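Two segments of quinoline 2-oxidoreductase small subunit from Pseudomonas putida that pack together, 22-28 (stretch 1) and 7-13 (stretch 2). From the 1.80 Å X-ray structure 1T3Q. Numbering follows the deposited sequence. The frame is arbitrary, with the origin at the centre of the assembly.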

# COMPACT_ATOMS: atom_id res chain seq x y z
N VAL A 22 26.91 -0.55 -6.78
CA VAL A 22 27.23 0.60 -7.61
C VAL A 22 25.99 1.48 -7.62
O VAL A 22 24.92 1.05 -8.04
CB VAL A 22 27.56 0.18 -9.05
CG1 VAL A 22 27.78 1.42 -9.91
CG2 VAL A 22 28.80 -0.70 -9.08
N PHE A 23 26.13 2.71 -7.14
CA PHE A 23 25.01 3.64 -7.12
C PHE A 23 25.42 5.03 -7.59
O PHE A 23 26.59 5.42 -7.47
CB PHE A 23 24.39 3.70 -5.71
CG PHE A 23 25.38 3.98 -4.61
CD1 PHE A 23 25.66 5.28 -4.22
CD2 PHE A 23 26.04 2.93 -3.97
CE1 PHE A 23 26.59 5.54 -3.21
CE2 PHE A 23 26.97 3.18 -2.96
CZ PHE A 23 27.24 4.49 -2.58
N TYR A 24 24.46 5.76 -8.14
CA TYR A 24 24.71 7.10 -8.65
C TYR A 24 24.12 8.15 -7.73
O TYR A 24 22.96 8.08 -7.36
CB TYR A 24 24.14 7.25 -10.06
CG TYR A 24 24.90 6.45 -11.08
CD1 TYR A 24 24.80 5.06 -11.12
CD2 TYR A 24 25.75 7.07 -11.99
CE1 TYR A 24 25.55 4.31 -12.02
CE2 TYR A 24 26.50 6.34 -12.89
CZ TYR A 24 26.39 4.96 -12.91
OH TYR A 24 27.15 4.23 -13.80
N VAL A 25 24.94 9.13 -7.38
CA VAL A 25 24.51 10.19 -6.48
C VAL A 25 25.16 11.53 -6.81
O VAL A 25 26.19 11.58 -7.50
CB VAL A 25 24.88 9.85 -5.01
CG1 VAL A 25 24.08 8.65 -4.54
CG2 VAL A 25 26.38 9.58 -4.90
N GLU A 26 24.55 12.60 -6.31
CA GLU A 26 25.10 13.93 -6.49
C GLU A 26 25.97 14.17 -5.26
O GLU A 26 25.70 13.62 -4.19
CB GLU A 26 24.00 14.99 -6.52
CG GLU A 26 23.04 14.88 -7.68
CD GLU A 26 22.06 16.03 -7.71
OE1 GLU A 26 21.28 16.17 -6.75
OE2 GLU A 26 22.07 16.79 -8.69
N PRO A 27 27.02 14.99 -5.39
CA PRO A 27 27.90 15.27 -4.26
C PRO A 27 27.15 15.87 -3.06
O PRO A 27 27.53 15.64 -1.91
CB PRO A 27 28.92 16.25 -4.84
CG PRO A 27 29.01 15.82 -6.28
CD PRO A 27 27.56 15.58 -6.63
N ARG A 28 26.09 16.63 -3.34
CA ARG A 28 25.30 17.29 -2.30
C ARG A 28 24.48 16.37 -1.39
O ARG A 28 23.89 16.83 -0.42
CB ARG A 28 24.34 18.31 -2.93
CG ARG A 28 23.17 17.68 -3.69
CD ARG A 28 22.27 18.74 -4.33
NE ARG A 28 21.81 19.73 -3.35
CZ ARG A 28 21.06 20.79 -3.66
NH1 ARG A 28 20.69 21.64 -2.72
NH2 ARG A 28 20.68 21.00 -4.91
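Stretch 2 (7-13) SQLMRIS

Stretch 2 lies beside stretch 1 as an antiparallel neighbour in a β-sheet. Residues 10-13 are extended and pair with strand 22-25; the two axes approach to 4.7 Å, and their N-to-C directions make an angle of 146°. Val22 faces Ser13, Phe23 faces Ile12, Tyr24 faces Arg11 and Val25 faces Met10. Before the strand, Gln8 and Leu9 run as loop alongside Glu26 and Pro27.

Four backbone hydrogen bonds fix this register. Met10 N donates to Val25 O (2.7 Å, nearly linear) and Val25 N returns a bond to Met10 O (3.1 Å); Ile12 N to Phe23 O (2.8 Å) and Phe23 N to Ile12 O (3.0 Å) repeat the pattern. In the non-hydrogen-bonded pairs, α-carbons approach the same carbonyls: Tyr24 CA lies 3.3 Å from Met10 O, and Val22 CA 3.3 Å from Ile12 O.

Alternation along the extended strands sends side chains to two faces, and these differ in composition. Phe23, Val25, Met10 and Ile12 share the more apolar one. Branched Ile12 serves two neighbours: its CB sits over the Phe23 ring, 4.0 Å from the centroid, while its CG1 meets Val25 CG2 at 3.7 Å. Met10 reaches past the strand end with its flexible thioether, bringing SD to 3.9 Å from Pro27 CG.

The other face carries Val22, Tyr24, Arg11 and Ser13 and is more exposed. Arg11 suits it by combining a long aliphatic chain with a charged tip. Its CA packs over the Tyr24 ring, 4.1 Å from the centroid, its CD lies 3.1 Å from Tyr24 OH, and its guanidinium presents one face to Val22 CG1. Beyond the strand, Leu9 offers CD2 to Tyr24 CB (4.0 Å) and CD1 to the aliphatic CG of Glu26 (3.3 Å); the Glu26 carboxylate has no hydrogen bond or salt bridge to stretch 2.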

# COMPACT_ATOMS: atom_id res chain seq x y z
N SER A 7 25.59 15.14 -16.84
CA SER A 7 25.29 14.38 -15.59
C SER A 7 26.03 15.03 -14.44
O SER A 7 27.23 15.29 -14.52
N GLN A 8 25.28 15.30 -13.38
CA GLN A 8 25.79 15.89 -12.16
C GLN A 8 25.92 14.73 -11.17
O GLN A 8 26.36 14.92 -10.04
CB GLN A 8 24.82 16.96 -11.64
CG GLN A 8 24.48 17.96 -12.73
CD GLN A 8 23.40 18.92 -12.32
OE1 GLN A 8 23.68 20.01 -11.81
NE2 GLN A 8 22.15 18.52 -12.53
N LEU A 9 25.55 13.52 -11.64
CA LEU A 9 25.61 12.28 -10.84
C LEU A 9 26.94 11.56 -10.98
O LEU A 9 27.48 11.41 -12.08
CB LEU A 9 24.51 11.30 -11.28
CG LEU A 9 23.23 11.11 -10.43
CD1 LEU A 9 22.76 12.44 -9.90
CD2 LEU A 9 22.14 10.44 -11.27
N MET A 10 27.46 11.08 -9.86
CA MET A 10 28.72 10.36 -9.83
C MET A 10 28.53 8.88 -9.52
O MET A 10 27.73 8.51 -8.65
CB MET A 10 29.65 11.00 -8.78
CG MET A 10 30.11 12.40 -9.16
SD MET A 10 31.24 13.10 -7.94
CE MET A 10 32.68 12.06 -8.17
N ARG A 11 29.26 8.04 -10.24
CA ARG A 11 29.19 6.59 -10.08
C ARG A 11 30.02 6.18 -8.87
O ARG A 11 31.25 6.29 -8.88
CB ARG A 11 29.72 5.91 -11.34
CG ARG A 11 29.70 4.39 -11.29
CD ARG A 11 30.05 3.81 -12.65
NE ARG A 11 29.99 2.35 -12.68
CZ ARG A 11 30.84 1.55 -12.04
NH1 ARG A 11 31.82 2.06 -11.31
NH2 ARG A 11 30.70 0.23 -12.13
N ILE A 12 29.35 5.71 -7.82
CA ILE A 12 30.05 5.31 -6.61
C ILE A 12 30.07 3.80 -6.45
O ILE A 12 29.04 3.13 -6.56
CB ILE A 12 29.40 5.94 -5.36
CG1 ILE A 12 29.38 7.47 -5.51
CG2 ILE A 12 30.19 5.54 -4.11
CD1 ILE A 12 30.75 8.09 -5.79
N SER A 13 31.26 3.27 -6.18
CA SER A 13 31.45 1.84 -6.00
C SER A 13 31.81 1.54 -4.55
O SER A 13 32.85 1.98 -4.05
CB SER A 13 32.56 1.36 -6.94
OG SER A 13 32.79 -0.03 -6.78